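Local coordinates for protein 4-hydroxybutyrate coenzyme A transferase (Shewanella oneidensis, PDB 2OAS) that probably transfers coenzyme A between acyl-CoA thioesters and free carboxylic acids such as acetate and 4-hydroxybutyrate, at residues G28-L34 against A114-V118; P101-R105 against M284-Q288. All coordinates share one frame; numbering follows the deposited sequence.

Contact 1. Residues G28-L34 against A114-V118; sequences GATPKVL and AIIQV
Ile115 opens the contact from the strand with its CG2 methyl, which reaches both Pro31 and Leu34. This branch sits anti to the backbone N, with CG1 placed beside that N, and it faces the start of helix 32-41. Ile115 CG2 lies 3.5 Å from Leu34 CD2, and the two side chains meet at a slant. The same methyl is 3.8 Å from Pro31 CB. The proline ring points its CG at the strand backbone, 3.6 Å from the carbonyl O of Ile115. Pro31 is at the N-cap position of the helix and at the centre of an inverse gamma turn, closed by Lys32 N and Thr30 O at 2.7 Å. Ile116 meets this proline through its backbone, with its C atom 3.7 Å from Pro31 CG. Its side chain turns to the other side of the sheet, onto helix 136-142. Gln117 then supplies the polar part. Its CG is anti to the backbone N (chi1 -172°), and the extended chain carries the amide to the loop before the helix. Gln117 NE2 donates to Ala29 O at 2.9 Å, with an N-H...O angle of 146°. The acceptor lies in the amide plane of Gln117, but the donor stands above the carbonyl plane of Ala29, 60° out of it. The other end of the amide is held by Asn151, which bonds to Gln117 OE1. Bonds at both ends favour one orientation of the buried amide, and the turn entering helix 32-41 is tied to strand 113-118 of the parallel sheet.

Contact 2. Residues P101-R105 against M284-Q288; sequences PKLFR and MDIEQ
Arg105 NH1 bridges two carboxylates, those of Asp285 and Glu287, in a salt-bridge network. The bond to Asp285 OD2 is 3.2 Å long and nearly straight, with an N-H...O angle of 170°. It uses the syn side of the carboxylate, and the oxygen lies close to the guanidinium plane. The two flat groups are steeply turned, 72° apart. Glu287 OE2 is nearer to Arg105 NH1, at 2.7 Å, but this bond is bent and counts as weak. Glu287 CG is anti to the backbone N, and the extended chain beyond it brings the carboxylate across to the arginine. Arg105 NH2 bonds to Gln141 OE1 of helix 136-142, so both terminal nitrogens have partners. The positive charge of Arg105 probably favours the ionised form of both acids. Asp285 also works within its own segment. As N-cap of helix 286-289, it accepts from Glu287 N through OD1 at 3.0 Å, the N-H coming from above the carboxylate plane. One carboxylate therefore caps a helix and pairs with Arg105 at the same time. Beside the charged groups, Pro101 makes the apolar part of the contact: its CG is 3.7 Å from Ile286 CG1, the two side chains meeting at an angle. CB of Pro101 lies 3.1 Å from Glu287 OE2, a tight approach, and Pro101 CG also touches Glu287 CB. Ala138 of helix 136-142 also touches Pro101. Lys102 NZ bonds to Gly340 O of the second subunit, which puts this helix at the dimer interface. The arrangement is an N-capped helix start set against the side of the short helix 100-105. It joins the N-terminal and C-terminal halves of this CoA-transferase, with Ile286 near Glu233, the residue that binds CoA covalently.

The two contacts have centres 19 Å apart, and their nearest atoms are about 8 Å from each other. They do not touch, but helix 100-105 of contact 2 is followed in the chain by strand 113-118 of contact 1. Contact 1 lies inside the N-terminal half, whereas contact 2 joins that half to the C-terminal one. Helix 136-142 is shared: it packs on residues of both. Contact 2 is nearer the active site. The side chain of Ile286 is about 7 Å from bound coenzyme A and about 6 Å from that of Glu233, which binds CoA covalently. At contact 1, Gly28 lies about 12 Å from the ligand.

Contact 1. Residues G28-L34 against A114-V118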
ATOM      1  N   GLY A  28     -24.265   0.630 -10.135  1.00 39.49           N
ATOM      2  CA  GLY A  28     -25.466   0.373 -10.907  1.00 38.30           C
ATOM      3  C   GLY A  28     -26.694   0.108 -10.062  1.00 36.51           C
ATOM      4  O   GLY A  28     -27.809   0.103 -10.578  1.00 35.92           O
ATOM      5  N   ALA A  29     -26.505  -0.098  -8.766  1.00 35.97           N
ATOM      6  CA  ALA A  29     -27.632  -0.383  -7.872  1.00 36.13           C
ATOM      7  C   ALA A  29     -28.192   0.834  -7.155  1.00 35.39           C
ATOM      8  O   ALA A  29     -29.176   0.713  -6.425  1.00 35.75           O
ATOM      9  CB  ALA A  29     -27.224  -1.444  -6.840  1.00 36.44           C
ATOM     10  N   THR A  30     -27.575   1.997  -7.365  1.00 34.24           N
ATOM     11  CA  THR A  30     -28.032   3.235  -6.742  1.00 32.69           C
ATOM     12  C   THR A  30     -29.556   3.288  -6.813  1.00 33.09           C
ATOM     13  O   THR A  30     -30.140   3.245  -7.877  1.00 32.36           O
ATOM     14  CB  THR A  30     -27.408   4.467  -7.447  1.00 32.86           C
ATOM     15  OG1 THR A  30     -25.990   4.410  -7.309  1.00 33.41           O
ATOM     16  CG2 THR A  30     -27.915   5.766  -6.843  1.00 30.62           C
ATOM     17  N   PRO A  31     -30.213   3.352  -5.652  1.00 34.65           N
ATOM     18  CA  PRO A  31     -31.673   3.396  -5.563  1.00 34.42           C
ATOM     19  C   PRO A  31     -32.257   4.724  -5.999  1.00 34.44           C
ATOM     20  O   PRO A  31     -32.816   5.459  -5.185  1.00 34.50           O
ATOM     21  CB  PRO A  31     -31.940   3.117  -4.080  1.00 35.43           C
ATOM     22  CG  PRO A  31     -30.695   2.432  -3.596  1.00 34.94           C
ATOM     23  CD  PRO A  31     -29.617   3.212  -4.305  1.00 35.06           C
ATOM     24  N   LYS A  32     -32.138   5.015  -7.287  1.00 34.68           N
ATOM     25  CA  LYS A  32     -32.653   6.258  -7.852  1.00 35.04           C
ATOM     26  C   LYS A  32     -34.114   6.532  -7.471  1.00 33.14           C
ATOM     27  O   LYS A  32     -34.466   7.650  -7.092  1.00 32.86           O
ATOM     28  CB  LYS A  32     -32.521   6.219  -9.377  1.00 36.94           C
ATOM     29  CG  LYS A  32     -32.830   7.551 -10.054  1.00 38.99           C
ATOM     30  CD  LYS A  32     -32.764   7.450 -11.571  1.00 40.51           C
ATOM     31  CE  LYS A  32     -33.095   8.788 -12.198  1.00 42.04           C
ATOM     32  NZ  LYS A  32     -34.399   9.290 -11.685  1.00 43.55           N
ATOM     33  N   VAL A  33     -34.956   5.511  -7.578  1.00 31.29           N
ATOM     34  CA  VAL A  33     -36.368   5.652  -7.258  1.00 30.46           C
ATOM     35  C   VAL A  33     -36.567   6.173  -5.845  1.00 30.77           C
ATOM     36  O   VAL A  33     -37.421   7.022  -5.597  1.00 34.67           O
ATOM     37  CB  VAL A  33     -37.110   4.304  -7.370  1.00 29.32           C
ATOM     38  CG1 VAL A  33     -38.575   4.487  -7.031  1.00 28.82           C
ATOM     39  CG2 VAL A  33     -36.970   3.747  -8.760  1.00 29.11           C
ATOM     40  N   LEU A  34     -35.775   5.660  -4.917  1.00 29.47           N
ATOM     41  CA  LEU A  34     -35.867   6.066  -3.523  1.00 28.24           C
ATOM     42  C   LEU A  34     -35.126   7.364  -3.281  1.00 28.22           C
ATOM     43  O   LEU A  34     -35.599   8.213  -2.541  1.00 30.61           O
ATOM     44  CB  LEU A  34     -35.295   4.969  -2.623  1.00 25.27           C
ATOM     45  CG  LEU A  34     -36.263   4.134  -1.774  1.00 24.99           C
ATOM     46  CD1 LEU A  34     -37.548   3.856  -2.526  1.00 22.19           C
ATOM     47  CD2 LEU A  34     -35.571   2.814  -1.356  1.00 25.13           C
ATOM     48  N   ALA A 114     -29.938   2.215   5.744  1.00 32.66           N
ATOM     49  CA  ALA A 114     -29.346   1.909   4.446  1.00 32.46           C
ATOM     50  C   ALA A 114     -30.414   1.862   3.364  1.00 32.29           C
ATOM     51  O   ALA A 114     -31.405   1.139   3.493  1.00 33.24           O
ATOM     52  CB  ALA A 114     -28.628   0.577   4.502  1.00 32.30           C
ATOM     53  N   ILE A 115     -30.214   2.631   2.301  1.00 29.98           N
ATOM     54  CA  ILE A 115     -31.152   2.641   1.197  1.00 28.95           C
ATOM     55  C   ILE A 115     -30.618   1.650   0.176  1.00 28.09           C
ATOM     56  O   ILE A 115     -29.480   1.775  -0.288  1.00 26.46           O
ATOM     57  CB  ILE A 115     -31.226   4.017   0.503  1.00 30.81           C
ATOM     58  CG1 ILE A 115     -31.306   5.143   1.540  1.00 32.98           C
ATOM     59  CG2 ILE A 115     -32.422   4.036  -0.435  1.00 29.97           C
ATOM     60  CD1 ILE A 115     -32.479   5.038   2.483  1.00 36.07           C
ATOM     61  N   ILE A 116     -31.430   0.668  -0.192  1.00 26.86           N
ATOM     62  CA  ILE A 116     -30.948  -0.313  -1.144  1.00 26.18           C
ATOM     63  C   ILE A 116     -31.966  -0.712  -2.196  1.00 25.52           C
ATOM     64  O   ILE A 116     -33.153  -0.464  -2.049  1.00 26.07           O
ATOM     65  CB  ILE A 116     -30.466  -1.577  -0.407  1.00 25.44           C
ATOM     66  CG1 ILE A 116     -31.631  -2.246   0.312  1.00 24.99           C
ATOM     67  CG2 ILE A 116     -29.439  -1.203   0.628  1.00 22.92           C
ATOM     68  CD1 ILE A 116     -31.233  -3.508   1.037  1.00 26.74           C
ATOM     69  N   GLN A 117     -31.479  -1.322  -3.268  1.00 26.51           N
ATOM     70  CA  GLN A 117     -32.325  -1.786  -4.356  1.00 26.62           C
ATOM     71  C   GLN A 117     -32.117  -3.293  -4.505  1.00 28.66           C
ATOM     72  O   GLN A 117     -30.993  -3.737  -4.771  1.00 28.69           O
ATOM     73  CB  GLN A 117     -31.933  -1.107  -5.656  1.00 26.28           C
ATOM     74  CG  GLN A 117     -32.895  -1.415  -6.781  1.00 28.02           C
ATOM     75  CD  GLN A 117     -32.573  -0.679  -8.045  1.00 28.18           C
ATOM     76  OE1 GLN A 117     -33.336  -0.710  -9.002  1.00 29.86           O
ATOM     77  NE2 GLN A 117     -31.433   0.001  -8.058  1.00 30.02           N
ATOM     78  N   VAL A 118     -33.181  -4.080  -4.351  1.00 28.64           N
ATOM     79  CA  VAL A 118     -33.066  -5.539  -4.469  1.00 27.86           C
ATOM     80  C   VAL A 118     -34.046  -6.194  -5.426  1.00 27.94           C
ATOM     81  O   VAL A 118     -35.026  -5.589  -5.868  1.00 26.88           O
ATOM     82  CB  VAL A 118     -33.257  -6.252  -3.114  1.00 26.97           C
ATOM     83  CG1 VAL A 118     -32.232  -5.777  -2.092  1.00 27.67           C
ATOM     84  CG2 VAL A 118     -34.672  -6.013  -2.609  1.00 26.82           C
TER

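Contact 2. Residues P101-R105 against M284-Q288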
ATOM      1  N   PRO A 101     -16.084  -2.098   4.561  1.00 37.04           N
ATOM      2  CA  PRO A 101     -16.899  -3.054   5.326  1.00 38.34           C
ATOM      3  C   PRO A 101     -16.451  -3.120   6.778  1.00 39.09           C
ATOM      4  O   PRO A 101     -17.274  -3.230   7.694  1.00 38.66           O
ATOM      5  CB  PRO A 101     -16.653  -4.373   4.608  1.00 37.03           C
ATOM      6  CG  PRO A 101     -16.471  -3.946   3.203  1.00 38.84           C
ATOM      7  CD  PRO A 101     -15.538  -2.746   3.361  1.00 38.71           C
ATOM      8  N   LYS A 102     -15.141  -3.040   6.979  1.00 39.18           N
ATOM      9  CA  LYS A 102     -14.567  -3.086   8.319  1.00 40.47           C
ATOM     10  C   LYS A 102     -14.921  -1.841   9.145  1.00 40.91           C
ATOM     11  O   LYS A 102     -15.141  -1.932  10.358  1.00 40.41           O
ATOM     12  CB  LYS A 102     -13.040  -3.231   8.246  1.00 42.11           C
ATOM     13  CG  LYS A 102     -12.342  -3.037   9.592  1.00 44.24           C
ATOM     14  CD  LYS A 102     -11.054  -2.186   9.457  1.00 46.47           C
ATOM     15  CE  LYS A 102     -10.530  -1.749  10.850  1.00 48.58           C
ATOM     16  NZ  LYS A 102      -9.205  -1.029  10.850  1.00 48.28           N
ATOM     17  N   LEU A 103     -14.954  -0.678   8.491  1.00 39.47           N
ATOM     18  CA  LEU A 103     -15.290   0.581   9.156  1.00 37.04           C
ATOM     19  C   LEU A 103     -16.712   0.483   9.696  1.00 36.62           C
ATOM     20  O   LEU A 103     -17.039   1.034  10.751  1.00 35.86           O
ATOM     21  CB  LEU A 103     -15.203   1.747   8.165  1.00 36.79           C
ATOM     22  CG  LEU A 103     -15.211   3.166   8.745  1.00 37.46           C
ATOM     23  CD1 LEU A 103     -13.869   3.433   9.399  1.00 36.73           C
ATOM     24  CD2 LEU A 103     -15.443   4.189   7.654  1.00 36.68           C
ATOM     25  N   PHE A 104     -17.567  -0.214   8.959  1.00 37.21           N
ATOM     26  CA  PHE A 104     -18.943  -0.372   9.391  1.00 37.62           C
ATOM     27  C   PHE A 104     -19.030  -1.425  10.475  1.00 38.75           C
ATOM     28  O   PHE A 104     -19.543  -1.160  11.563  1.00 39.27           O
ATOM     29  CB  PHE A 104     -19.850  -0.769   8.228  1.00 35.44           C
ATOM     30  CG  PHE A 104     -19.967   0.269   7.161  1.00 34.12           C
ATOM     31  CD1 PHE A 104     -19.674   1.604   7.428  1.00 35.62           C
ATOM     32  CD2 PHE A 104     -20.388  -0.085   5.885  1.00 34.17           C
ATOM     33  CE1 PHE A 104     -19.791   2.579   6.438  1.00 34.33           C
ATOM     34  CE2 PHE A 104     -20.517   0.878   4.882  1.00 34.37           C
ATOM     35  CZ  PHE A 104     -20.215   2.218   5.159  1.00 33.97           C
ATOM     36  N   ARG A 105     -18.516  -2.616  10.187  1.00 39.52           N
ATOM     37  CA  ARG A 105     -18.574  -3.710  11.157  1.00 40.21           C
ATOM     38  C   ARG A 105     -17.893  -3.425  12.492  1.00 40.75           C
ATOM     39  O   ARG A 105     -18.410  -3.811  13.539  1.00 41.17           O
ATOM     40  CB  ARG A 105     -18.016  -4.995  10.532  1.00 40.36           C
ATOM     41  CG  ARG A 105     -19.046  -5.699   9.650  1.00 40.38           C
ATOM     42  CD  ARG A 105     -18.434  -6.443   8.473  1.00 39.10           C
ATOM     43  NE  ARG A 105     -19.490  -7.061   7.677  1.00 39.18           N
ATOM     44  CZ  ARG A 105     -19.329  -7.576   6.464  1.00 39.51           C
ATOM     45  NH1 ARG A 105     -18.143  -7.561   5.867  1.00 37.55           N
ATOM     46  NH2 ARG A 105     -20.375  -8.108   5.849  1.00 40.66           N
HETATM   47  N   MSE A 284     -19.113 -11.170  -4.951  1.00 40.86           N
HETATM   48  CA  MSE A 284     -18.596 -11.320  -3.610  1.00 43.39           C
HETATM   49  C   MSE A 284     -18.384  -9.973  -2.943  1.00 43.66           C
HETATM   50  O   MSE A 284     -18.235  -8.955  -3.620  1.00 43.88           O
HETATM   51  CB  MSE A 284     -17.274 -12.053  -3.712  1.00 47.25           C
HETATM   52  CG  MSE A 284     -16.697 -12.579  -2.434  1.00 53.75           C
HETATM   53 SE   MSE A 284     -15.122 -13.554  -2.951  1.00 62.37          SE
HETATM   54  CE  MSE A 284     -16.003 -15.206  -3.423  1.00 59.52           C
ATOM     55  N   ASP A 285     -18.353  -9.992  -1.612  1.00 43.62           N
ATOM     56  CA  ASP A 285     -18.145  -8.809  -0.778  1.00 43.42           C
ATOM     57  C   ASP A 285     -16.751  -8.231  -0.992  1.00 42.52           C
ATOM     58  O   ASP A 285     -15.764  -8.954  -0.894  1.00 42.83           O
ATOM     59  CB  ASP A 285     -18.333  -9.202   0.694  1.00 44.00           C
ATOM     60  CG  ASP A 285     -17.889  -8.119   1.670  1.00 45.71           C
ATOM     61  OD1 ASP A 285     -17.733  -6.947   1.260  1.00 48.44           O
ATOM     62  OD2 ASP A 285     -17.709  -8.444   2.861  1.00 45.10           O
ATOM     63  N   ILE A 286     -16.665  -6.932  -1.277  1.00 41.86           N
ATOM     64  CA  ILE A 286     -15.377  -6.286  -1.517  1.00 41.13           C
ATOM     65  C   ILE A 286     -14.339  -6.550  -0.431  1.00 39.76           C
ATOM     66  O   ILE A 286     -13.140  -6.492  -0.690  1.00 39.48           O
ATOM     67  CB  ILE A 286     -15.519  -4.765  -1.635  1.00 43.15           C
ATOM     68  CG1 ILE A 286     -16.342  -4.253  -0.461  1.00 44.89           C
ATOM     69  CG2 ILE A 286     -16.141  -4.394  -2.960  1.00 43.62           C
ATOM     70  CD1 ILE A 286     -16.366  -2.774  -0.365  1.00 49.26           C
ATOM     71  N   GLU A 287     -14.783  -6.815   0.790  1.00 39.85           N
ATOM     72  CA  GLU A 287     -13.831  -7.082   1.861  1.00 40.81           C
ATOM     73  C   GLU A 287     -13.010  -8.320   1.532  1.00 39.65           C
ATOM     74  O   GLU A 287     -11.913  -8.494   2.056  1.00 40.98           O
ATOM     75  CB  GLU A 287     -14.551  -7.275   3.191  1.00 41.76           C
ATOM     76  CG  GLU A 287     -13.602  -7.502   4.351  1.00 43.67           C
ATOM     77  CD  GLU A 287     -14.303  -7.454   5.695  1.00 44.99           C
ATOM     78  OE1 GLU A 287     -13.665  -7.797   6.709  1.00 45.97           O
ATOM     79  OE2 GLU A 287     -15.489  -7.067   5.740  1.00 46.23           O
ATOM     80  N   GLN A 288     -13.548  -9.169   0.657  1.00 38.82           N
ATOM     81  CA  GLN A 288     -12.875 -10.397   0.229  1.00 38.42           C
ATOM     82  C   GLN A 288     -12.291 -10.280  -1.181  1.00 37.35           C
ATOM     83  O   GLN A 288     -11.105 -10.534  -1.378  1.00 37.27           O
ATOM     84  CB  GLN A 288     -13.838 -11.584   0.253  1.00 38.67           C
ATOM     85  CG  GLN A 288     -13.856 -12.377   1.532  1.00 39.95           C
ATOM     86  CD  GLN A 288     -14.289 -11.555   2.720  1.00 41.80           C
ATOM     87  OE1 GLN A 288     -13.454 -11.064   3.486  1.00 41.79           O
ATOM     88  NE2 GLN A 288     -15.606 -11.384   2.878  1.00 40.51           N
TER